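Local coordinates for protein taurocyamine kinase (Schistosoma mansoni, PDB 4WOD) that reversibly transfers phosphate between ATP and taurocyamine, a magnesium-dependent phosphagen kinase reaction, in a chain built of two approximate repeats, at residues 460-473 and 694-706. The protein carries 4 engineered substitutions. Numbering follows the deposited sequence.
Sequences PTFGDLSKLPFGDL and TELQAAHEMAEGV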
loop_
_atom_site.group_PDB
_atom_site.type_symbol
_atom_site.label_atom_id
_atom_site.label_comp_id
_atom_site.label_asym_id
_atom_site.label_seq_id
_atom_site.Cartn_x
_atom_site.Cartn_y
_atom_site.Cartn_z
ATOM N N PRO A 460 36.485 -5.902 16.346
ATOM C CA PRO A 460 35.798 -4.840 17.079
ATOM C C PRO A 460 36.769 -4.100 17.994
ATOM O O PRO A 460 37.369 -4.710 18.873
ATOM C CB PRO A 460 34.724 -5.599 17.879
ATOM C CG PRO A 460 34.823 -7.059 17.444
ATOM C CD PRO A 460 35.626 -7.086 16.190
ATOM N N THR A 461 36.952 -2.809 17.748
ATOM C CA THR A 461 37.882 -2.000 18.533
ATOM C C THR A 461 37.090 -0.863 19.173
ATOM O O THR A 461 36.988 0.223 18.611
ATOM C CB THR A 461 39.030 -1.440 17.665
ATOM O OG1 THR A 461 39.677 -2.513 16.968
ATOM C CG2 THR A 461 40.055 -0.702 18.514
ATOM N N PHE A 462 36.511 -1.151 20.339
ATOM C CA PHE A 462 35.643 -0.217 21.056
ATOM C C PHE A 462 36.454 0.791 21.868
ATOM O O PHE A 462 36.006 1.914 22.109
ATOM C CB PHE A 462 34.696 -0.981 21.985
ATOM C CG PHE A 462 33.765 -1.934 21.273
ATOM C CD1 PHE A 462 33.062 -1.532 20.148
ATOM C CD2 PHE A 462 33.582 -3.221 21.748
ATOM C CE1 PHE A 462 32.194 -2.408 19.499
ATOM C CE2 PHE A 462 32.705 -4.104 21.112
ATOM C CZ PHE A 462 32.017 -3.700 19.989
ATOM N N GLY A 463 37.640 0.371 22.305
ATOM C CA GLY A 463 38.526 1.234 23.071
ATOM C C GLY A 463 38.412 0.979 24.562
ATOM O O GLY A 463 37.607 0.164 25.003
ATOM N N ASP A 464 39.231 1.681 25.337
ATOM C CA ASP A 464 39.174 1.632 26.796
ATOM C C ASP A 464 38.051 2.537 27.275
ATOM O O ASP A 464 38.167 3.762 27.216
ATOM C CB ASP A 464 40.519 2.069 27.403
ATOM C CG ASP A 464 40.571 1.912 28.918
ATOM O OD1 ASP A 464 39.531 2.040 29.599
ATOM O OD2 ASP A 464 41.679 1.665 29.431
ATOM N N LEU A 465 36.976 1.935 27.774
ATOM C CA LEU A 465 35.766 2.688 28.071
ATOM C C LEU A 465 35.929 3.612 29.276
ATOM O O LEU A 465 35.034 4.398 29.577
ATOM C CB LEU A 465 34.590 1.741 28.304
ATOM C CG LEU A 465 34.127 0.876 27.131
ATOM C CD1 LEU A 465 32.812 0.290 27.492
ATOM C CD2 LEU A 465 34.017 1.686 25.843
ATOM N N SER A 466 37.067 3.523 29.960
ATOM C CA SER A 466 37.347 4.429 31.075
ATOM C C SER A 466 38.306 5.548 30.669
ATOM O O SER A 466 38.465 6.537 31.389
ATOM C CB SER A 466 37.918 3.656 32.264
ATOM O OG SER A 466 39.180 3.102 31.945
ATOM N N LYS A 467 38.951 5.392 29.519
ATOM C CA LYS A 467 39.868 6.415 29.037
ATOM C C LYS A 467 39.598 6.687 27.559
ATOM O O LYS A 467 40.430 6.415 26.694
ATOM C CB LYS A 467 41.324 5.992 29.268
ATOM C CG LYS A 467 42.267 7.163 29.567
ATOM C CD LYS A 467 43.677 6.706 29.938
ATOM C CE LYS A 467 44.644 7.896 29.985
ATOM N NZ LYS A 467 46.001 7.553 30.530
ATOM N N LEU A 468 38.416 7.223 27.280
ATOM C CA LEU A 468 38.001 7.522 25.915
ATOM C C LEU A 468 38.584 8.853 25.422
ATOM O O LEU A 468 38.866 9.744 26.217
ATOM C CB LEU A 468 36.473 7.545 25.835
ATOM C CG LEU A 468 35.747 6.215 26.070
ATOM C CD1 LEU A 468 34.300 6.472 26.411
ATOM C CD2 LEU A 468 35.869 5.302 24.841
ATOM N N PRO A 469 38.771 8.998 24.103
ATOM C CA PRO A 469 39.338 10.257 23.606
ATOM C C PRO A 469 38.267 11.303 23.308
ATOM O O PRO A 469 38.430 12.107 22.389
ATOM C CB PRO A 469 40.045 9.830 22.324
ATOM C CG PRO A 469 39.170 8.730 21.804
ATOM C CD PRO A 469 38.648 7.996 23.029
ATOM N N PHE A 470 37.174 11.271 24.061
ATOM C CA PHE A 470 36.140 12.291 23.957
ATOM C C PHE A 470 35.366 12.281 25.264
ATOM O O PHE A 470 35.398 11.297 25.997
ATOM C CB PHE A 470 35.218 12.047 22.753
ATOM C CG PHE A 470 34.795 10.603 22.581
ATOM C CD1 PHE A 470 35.393 9.803 21.621
ATOM C CD2 PHE A 470 33.800 10.056 23.371
ATOM C CE1 PHE A 470 35.020 8.473 21.458
ATOM C CE2 PHE A 470 33.412 8.723 23.207
ATOM C CZ PHE A 470 34.026 7.934 22.249
ATOM N N GLY A 471 34.689 13.375 25.572
ATOM C CA GLY A 471 33.963 13.471 26.817
ATOM C C GLY A 471 32.623 14.141 26.598
ATOM O O GLY A 471 31.742 13.596 25.927
ATOM N N ASP A 472 32.467 15.325 27.177
ATOM C CA ASP A 472 31.268 16.123 26.996
ATOM C C ASP A 472 31.543 17.244 25.999
ATOM O O ASP A 472 32.253 18.210 26.295
ATOM C CB ASP A 472 30.797 16.694 28.331
ATOM C CG ASP A 472 29.418 17.322 28.247
ATOM O OD1 ASP A 472 29.050 17.834 27.164
ATOM O OD2 ASP A 472 28.698 17.298 29.274
ATOM N N LEU A 473 30.954 17.120 24.819
ATOM C CA LEU A 473 31.206 18.057 23.738
ATOM C C LEU A 473 30.554 19.428 23.959
ATOM O O LEU A 473 30.738 20.345 23.153
ATOM C CB LEU A 473 30.710 17.468 22.420
ATOM C CG LEU A 473 31.062 16.017 22.089
ATOM C CD1 LEU A 473 30.509 15.626 20.717
ATOM C CD2 LEU A 473 32.546 15.761 22.158
ATOM N N THR A 694 37.656 2.106 12.854
ATOM C CA THR A 694 37.180 1.417 14.052
ATOM C C THR A 694 35.989 2.160 14.663
ATOM O O THR A 694 35.669 3.282 14.261
ATOM C CB THR A 694 38.285 1.262 15.116
ATOM O OG1 THR A 694 38.666 2.557 15.583
ATOM C CG2 THR A 694 39.506 0.524 14.544
ATOM N N GLU A 695 35.338 1.523 15.632
ATOM C CA GLU A 695 34.204 2.120 16.328
ATOM C C GLU A 695 34.666 3.388 17.045
ATOM O O GLU A 695 34.042 4.448 16.958
ATOM C CB GLU A 695 33.590 1.118 17.319
ATOM C CG GLU A 695 32.779 -0.031 16.681
ATOM C CD GLU A 695 33.623 -1.182 16.130
ATOM O OE1 GLU A 695 34.859 -1.140 16.249
ATOM O OE2 GLU A 695 33.042 -2.140 15.575
ATOM N N LEU A 696 35.790 3.267 17.736
ATOM C CA LEU A 696 36.405 4.400 18.418
ATOM C C LEU A 696 36.664 5.570 17.458
ATOM O O LEU A 696 36.333 6.720 17.762
ATOM C CB LEU A 696 37.706 3.952 19.087
ATOM C CG LEU A 696 38.278 4.862 20.169
ATOM C CD1 LEU A 696 37.250 5.094 21.271
ATOM C CD2 LEU A 696 39.537 4.234 20.731
ATOM N N GLN A 697 37.234 5.279 16.292
ATOM C CA GLN A 697 37.487 6.334 15.323
ATOM C C GLN A 697 36.174 6.927 14.819
ATOM O O GLN A 697 36.069 8.146 14.648
ATOM C CB GLN A 697 38.339 5.812 14.153
ATOM C CG GLN A 697 39.740 5.392 14.578
ATOM C CD GLN A 697 40.499 4.613 13.511
ATOM O OE1 GLN A 697 39.924 3.827 12.746
ATOM N NE2 GLN A 697 41.807 4.834 13.456
ATOM N N ALA A 698 35.174 6.080 14.586
ATOM C CA ALA A 698 33.869 6.557 14.126
ATOM C C ALA A 698 33.305 7.594 15.090
ATOM O O ALA A 698 32.875 8.671 14.688
ATOM C CB ALA A 698 32.888 5.389 13.964
ATOM N N ALA A 699 33.304 7.260 16.372
ATOM C CA ALA A 699 32.766 8.171 17.370
ATOM C C ALA A 699 33.667 9.406 17.523
ATOM O O ALA A 699 33.178 10.508 17.767
ATOM C CB ALA A 699 32.587 7.455 18.704
ATOM N N HIS A 700 34.977 9.225 17.368
ATOM C CA HIS A 700 35.902 10.348 17.514
ATOM C C HIS A 700 35.806 11.309 16.330
ATOM O O HIS A 700 35.908 12.522 16.511
ATOM C CB HIS A 700 37.338 9.864 17.669
ATOM C CG HIS A 700 38.284 10.931 18.122
ATOM N ND1 HIS A 700 39.571 11.040 17.642
ATOM C CD2 HIS A 700 38.128 11.941 19.010
ATOM C CE1 HIS A 700 40.171 12.062 18.227
ATOM N NE2 HIS A 700 39.314 12.628 19.057
ATOM N N GLU A 701 35.599 10.767 15.130
ATOM C CA GLU A 701 35.404 11.607 13.960
ATOM C C GLU A 701 34.201 12.524 14.166
ATOM O O GLU A 701 34.293 13.729 13.902
ATOM C CB GLU A 701 35.236 10.772 12.684
ATOM C CG GLU A 701 36.561 10.248 12.157
ATOM C CD GLU A 701 36.481 9.719 10.742
ATOM O OE1 GLU A 701 35.517 10.056 10.015
ATOM O OE2 GLU A 701 37.397 8.966 10.354
ATOM N N MET A 702 33.087 11.974 14.653
ATOM C CA MET A 702 31.912 12.803 14.902
ATOM C C MET A 702 32.265 13.894 15.902
ATOM O O MET A 702 32.038 15.072 15.638
ATOM C CB MET A 702 30.722 11.978 15.402
ATOM C CG MET A 702 29.449 12.798 15.554
ATOM S SD MET A 702 29.321 13.562 17.194
ATOM C CE MET A 702 28.683 12.216 18.175
ATOM N N ALA A 703 32.839 13.498 17.036
ATOM C CA ALA A 703 33.217 14.441 18.088
ATOM C C ALA A 703 34.143 15.564 17.573
ATOM O O ALA A 703 33.871 16.745 17.785
ATOM C CB ALA A 703 33.877 13.699 19.246
ATOM N N GLU A 704 35.220 15.192 16.888
ATOM C CA GLU A 704 36.143 16.175 16.331
ATOM C C GLU A 704 35.430 17.113 15.359
ATOM O O GLU A 704 35.662 18.322 15.378
ATOM C CB GLU A 704 37.314 15.487 15.626
ATOM C CG GLU A 704 38.339 14.896 16.566
ATOM C CD GLU A 704 39.582 14.426 15.845
ATOM O OE1 GLU A 704 39.743 13.199 15.673
ATOM O OE2 GLU A 704 40.398 15.285 15.444
ATOM N N GLY A 705 34.559 16.553 14.524
ATOM C CA GLY A 705 33.786 17.339 13.581
ATOM C C GLY A 705 32.800 18.285 14.247
ATOM O O GLY A 705 32.593 19.408 13.786
ATOM N N VAL A 706 32.183 17.830 15.332
ATOM C CA VAL A 706 31.190 18.629 16.032
ATOM C C VAL A 706 31.893 19.699 16.859
ATOM O O VAL A 706 31.421 20.831 16.944
ATOM C CB VAL A 706 30.276 17.744 16.919
ATOM C CG1 VAL A 706 29.453 18.587 17.896
ATOM C CG2 VAL A 706 29.365 16.879 16.039
#
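Leu696 projects from the helix with CG anti to its backbone N (chi1 -163°), which carries CD1 into the bend of the 460-473 loop, whereas Glu695 folds at chi2 (80°) and turns its carboxylate back toward the loop backbone. CD1 of Leu696 lies 3.7 Å from CD of Pro469, the two side chains meeting tip to tip, and 3.8 Å from CD2 of Leu468; its other methyl, CD2, rests against the alpha carbon of Gly463. Phe470 places CE1 3.8 Å from CB of Ala699, with CD1 of Leu696 beside the same ring atom. One turn further along the helix, CB of Ala703 is shared by CB of Phe470 and CD2 of Leu473, the latter at 3.8 Å. CB of Pro469 lies over one face of the His700 imidazole, and Pro469 O comes within 3.4 Å of His700 CD2. At the start of the helix, Thr461 N donates to Glu695 OE1 (3.1 Å), approaching from above the carboxylate plane, and Leu696 N makes a weak bond to Thr461 O (3.4 Å). The aliphatic part of Glu695 meets the edge of the Phe462 ring, CG lying 3.7 Å from CE1. Thr694 caps the helix and forms a capping box with Gln697, while its CG2 packs on CB of Thr461. Tyr603 of helix 599-614 flanks the contact, hydrogen-bonding to Phe462 O and meeting the Phe470 ring edge-to-face. The loop leading into strand 480-489 is thus laid along helix 695-715, the last of the chain, in the second phosphagen kinase C-terminal domain; Met702 and Val706 also pack on strand 639-646 of that domain's antiparallel sheet. Polar bonding is concentrated at the helix N-terminus, where the helix dipole and the Thr461 N-H would probably help stabilise a negative Glu695 carboxylate; farther along, the two segments meet mainly through apolar packing.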